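PDB 3DWA: subtilase cytotoxin, subunit B from Escherichia coli, which forms the glycan-binding pentamer of an AB5 toxin, recognising a non-human glycan on host cells and probably carrying the catalytic A subunit to them. Local coordinates for the interface of chains A and B. Numbering follows the deposited sequence. Chains: chain A/B, Subtilase cytotoxin, subunit B.

Contact 1: the interface of chains A and B. Residues chain A 59-60, 63, 100; chain B 19, 21, 61.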
# COMPACT_ATOMS: atom_id res chain seq x y z
N THR A 59 0.50 5.89 9.06
CA THR A 59 0.48 4.63 9.82
C THR A 59 -0.90 4.36 10.41
O THR A 59 -1.41 3.26 10.32
CB THR A 59 1.53 4.68 10.96
OG1 THR A 59 2.78 5.12 10.44
CG2 THR A 59 1.69 3.32 11.64
N LEU A 60 -1.47 5.37 11.03
CA LEU A 60 -2.76 5.27 11.70
C LEU A 60 -3.92 5.03 10.71
O LEU A 60 -4.83 4.24 10.96
CB LEU A 60 -2.98 6.53 12.58
CG LEU A 60 -2.12 6.67 13.85
CD1 LEU A 60 -2.44 7.96 14.54
CD2 LEU A 60 -2.31 5.50 14.80
N GLN A 63 -3.47 1.32 9.71
CA GLN A 63 -3.85 0.51 10.86
C GLN A 63 -5.36 0.56 11.05
O GLN A 63 -5.99 -0.48 11.21
CB GLN A 63 -3.18 0.98 12.16
CG GLN A 63 -1.93 0.33 12.64
CD GLN A 63 -1.72 -1.12 12.21
OE1 GLN A 63 -2.36 -2.06 12.67
NE2 GLN A 63 -0.77 -1.30 11.36
N LEU A 100 -2.98 3.08 18.25
CA LEU A 100 -3.88 1.92 18.22
C LEU A 100 -3.12 0.71 18.68
O LEU A 100 -1.93 0.65 18.46
CB LEU A 100 -4.42 1.61 16.79
CG LEU A 100 -5.30 2.69 16.14
CD1 LEU A 100 -5.27 2.56 14.62
CD2 LEU A 100 -6.70 2.61 16.68
N PHE B 19 0.01 -6.17 17.94
CA PHE B 19 0.48 -5.06 17.09
C PHE B 19 0.08 -3.73 17.77
O PHE B 19 -1.05 -3.58 18.18
CB PHE B 19 -0.18 -5.19 15.72
CG PHE B 19 0.69 -4.74 14.59
CD1 PHE B 19 1.32 -5.67 13.79
CD2 PHE B 19 0.89 -3.37 14.34
CE1 PHE B 19 2.14 -5.26 12.73
CE2 PHE B 19 1.68 -2.95 13.29
CZ PHE B 19 2.31 -3.89 12.48
N THR B 21 0.72 0.70 17.46
CA THR B 21 1.28 1.79 16.70
C THR B 21 1.03 3.06 17.48
O THR B 21 -0.05 3.23 18.08
CB THR B 21 0.62 1.81 15.30
OG1 THR B 21 1.53 2.33 14.33
CG2 THR B 21 -0.75 2.52 15.25
N TYR B 61 7.25 -2.29 8.69
CA TYR B 61 5.86 -2.10 8.98
C TYR B 61 4.94 -2.96 8.09
O TYR B 61 4.07 -3.64 8.60
CB TYR B 61 5.45 -0.63 8.91
CG TYR B 61 3.96 -0.49 9.06
CD1 TYR B 61 3.37 -0.60 10.29
CD2 TYR B 61 3.13 -0.32 7.94
CE1 TYR B 61 2.00 -0.51 10.44
CE2 TYR B 61 1.75 -0.22 8.06
CZ TYR B 61 1.20 -0.31 9.34
OH TYR B 61 -0.14 -0.20 9.53

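Contact 2: the interface of chains A and B. Residues chain A 1, 52-55; chain B 23, 25-26.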
# COMPACT_ATOMS: atom_id res chain seq x y z
N GLU A 1 6.30 14.67 23.09
CA GLU A 1 4.98 14.01 23.36
C GLU A 1 5.17 12.53 23.13
O GLU A 1 6.14 12.15 22.51
CB GLU A 1 3.90 14.53 22.37
CG GLU A 1 3.90 13.88 20.94
CD GLU A 1 5.21 14.05 20.12
OE1 GLU A 1 5.26 13.55 18.97
OE2 GLU A 1 6.18 14.67 20.61
N VAL A 52 0.80 18.51 16.01
CA VAL A 52 1.38 17.59 16.98
C VAL A 52 1.41 16.14 16.48
O VAL A 52 2.42 15.50 16.54
CB VAL A 52 0.71 17.68 18.38
CG1 VAL A 52 1.65 17.10 19.45
CG2 VAL A 52 0.31 19.12 18.72
N TRP A 53 0.29 15.66 15.96
CA TRP A 53 0.16 14.23 15.63
C TRP A 53 0.14 13.85 14.16
O TRP A 53 -0.15 12.71 13.83
CB TRP A 53 -1.01 13.59 16.41
CG TRP A 53 -0.47 12.97 17.67
CD1 TRP A 53 0.30 11.81 17.78
CD2 TRP A 53 -0.56 13.50 18.98
NE1 TRP A 53 0.66 11.59 19.07
CE2 TRP A 53 0.15 12.61 19.84
CE3 TRP A 53 -1.18 14.63 19.52
CZ2 TRP A 53 0.25 12.80 21.21
CZ3 TRP A 53 -1.08 14.83 20.84
CH2 TRP A 53 -0.38 13.92 21.70
N GLY A 54 0.47 14.79 13.27
CA GLY A 54 0.45 14.55 11.83
C GLY A 54 1.51 13.59 11.28
O GLY A 54 1.33 13.01 10.19
N ALA A 55 2.60 13.38 12.02
CA ALA A 55 3.64 12.46 11.57
C ALA A 55 3.13 11.03 11.49
O ALA A 55 3.69 10.19 10.76
CB ALA A 55 4.88 12.56 12.49
N GLN B 23 3.16 7.28 18.33
CA GLN B 23 4.11 8.32 17.96
C GLN B 23 4.87 8.74 19.23
O GLN B 23 4.31 8.75 20.31
CB GLN B 23 3.36 9.52 17.41
CG GLN B 23 4.22 10.68 16.95
CD GLN B 23 3.39 11.77 16.30
OE1 GLN B 23 2.62 11.51 15.36
NE2 GLN B 23 3.53 13.00 16.79
N ASP B 25 8.05 11.85 20.11
CA ASP B 25 9.04 12.83 19.60
C ASP B 25 8.92 13.13 18.09
O ASP B 25 9.91 13.11 17.33
CB ASP B 25 10.45 12.39 20.01
CG ASP B 25 11.49 13.52 19.86
OD1 ASP B 25 11.17 14.68 20.23
OD2 ASP B 25 12.61 13.24 19.37
N ASN B 26 7.69 13.39 17.66
CA ASN B 26 7.37 13.62 16.24
C ASN B 26 7.67 12.43 15.30
O ASN B 26 7.70 12.61 14.10
CB ASN B 26 8.09 14.88 15.73
CG ASN B 26 7.28 15.63 14.73
OD1 ASN B 26 6.13 15.98 15.01
ND2 ASN B 26 7.85 15.90 13.56
O HOH W 1 3.65 15.42 14.02

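Contact 1: the interface of chains A and B
B:Thr21 meets A:Leu100 edge to edge in an antiparallel beta bridge, the backbone seam by which neighbouring B subunits of an AB5 toxin, each of the OB-fold type, run their sheets together round the pentameric ring. Both hydrogen bonds of the pair are present: B:Thr21 N donates to A:Leu100 O at 2.8 Å, and A:Leu100 N returns a bond to B:Thr21 O at 2.9 Å. The strand 14-24 of one subunit is thereby registered on strand 96-102 of the next, and the threonine side chain is delivered onto helix 57-70 of chain A. Followed outward, its CB lies against A:Thr59 CG2 and A:Gln63 CG. At CB the chain divides into OG1 and CG2. OG1 lies anti to the backbone N (chi1 -150°), which puts the methyl CG2 between N and the carbonyl carbon. This methyl packs tightly against A:Leu60 CD2 at 3.4 Å and beside A:Gln63 CG at 3.6 Å, with A:Leu100 CB behind it. On the hydroxyl side, the side chains of B:Thr21 and A:Thr59 slide past each other in opposite directions, though the exact placement of OG1 is doubtful. Beyond it, A:Gln63 crosses B:Phe19 at about a right angle, its CD 4.0 Å from CE2 of the ring. The modelled approach of A:Gln63 NE2 to the phenol OH of B:Tyr61 is impossibly short, and the orientation of the whole amide is therefore doubtful.

Contact 2: the interface of chains A and B
With CG anti to the backbone N (chi1 -178°) and the chain extended beyond it, B:Gln23 reaches from the end of strand 14-24 to the loop of chain A before the 3-10 helix 54-56. A:Glu1 instead has its CG between the backbone N and the carbonyl carbon (chi1 81°) and bends at chi2, bringing the carboxylate back toward chain B. The meeting of the two illustrates how an amide can be fixed in rotation by spending both N-H groups. B:Gln23 NE2 donates to A:Glu1 OE1 at 2.8 Å, almost straight, and to the backbone carbonyl A:Val52 O at 2.7 Å, both acceptors lying in the amide plane. The carboxylate stands nearly at right angles to that amide, and B:Gln23 NE2 meets OE1 on its anti side, somewhat out of the carboxylate plane. On the syn side, OE1 accepts a second bond, from B:Asn26 N at 2.8 Å, so one oxygen is gripped by two donors of the partner; this may favour the charged form, although the nearby carboxylate of B:Asp25 could work against it. The backbone of the same N-terminal residue contributes too, A:Glu1 O accepting from B:Asp25 N at 3.1 Å. The indole of A:Trp53 supports the arrangement from the chain A side. A:Glu1 CG and A:Val52 CG1 pack over the rim of one ring face, while CD1 comes to 3.4 Å from B:Gln23 CD, the ring and amide planes inclined by 36°. A:Ala55 adds its methyl beside the B:Asn26 backbone. A water joins A:Val52 O and A:Ala55 N to chain B. That water lies 2.7 Å from the side-chain oxygen B:Asn26 OD1.

Contact 1 and contact 2 lie about 14 Å apart, measured between the centres of their C-alpha atoms, on the same subunit boundary. On chain B, strand 14-24 runs through both, supplying B:Phe19 and B:Thr21 to contact 1 and B:Gln23, the next alternate residue, to contact 2, where the following loop adds B:Asp25 and B:Asn26. Chain A answers with helix 57-70 and strand 96-102 at contact 1, and with its N-terminus and the segment leading to that helix at contact 2. Backbone pairing with apolar packing thus gives way to a polar, water-assisted junction. Because the interface is not two-fold, such head-to-tail contacts can repeat to close the five-subunit ring.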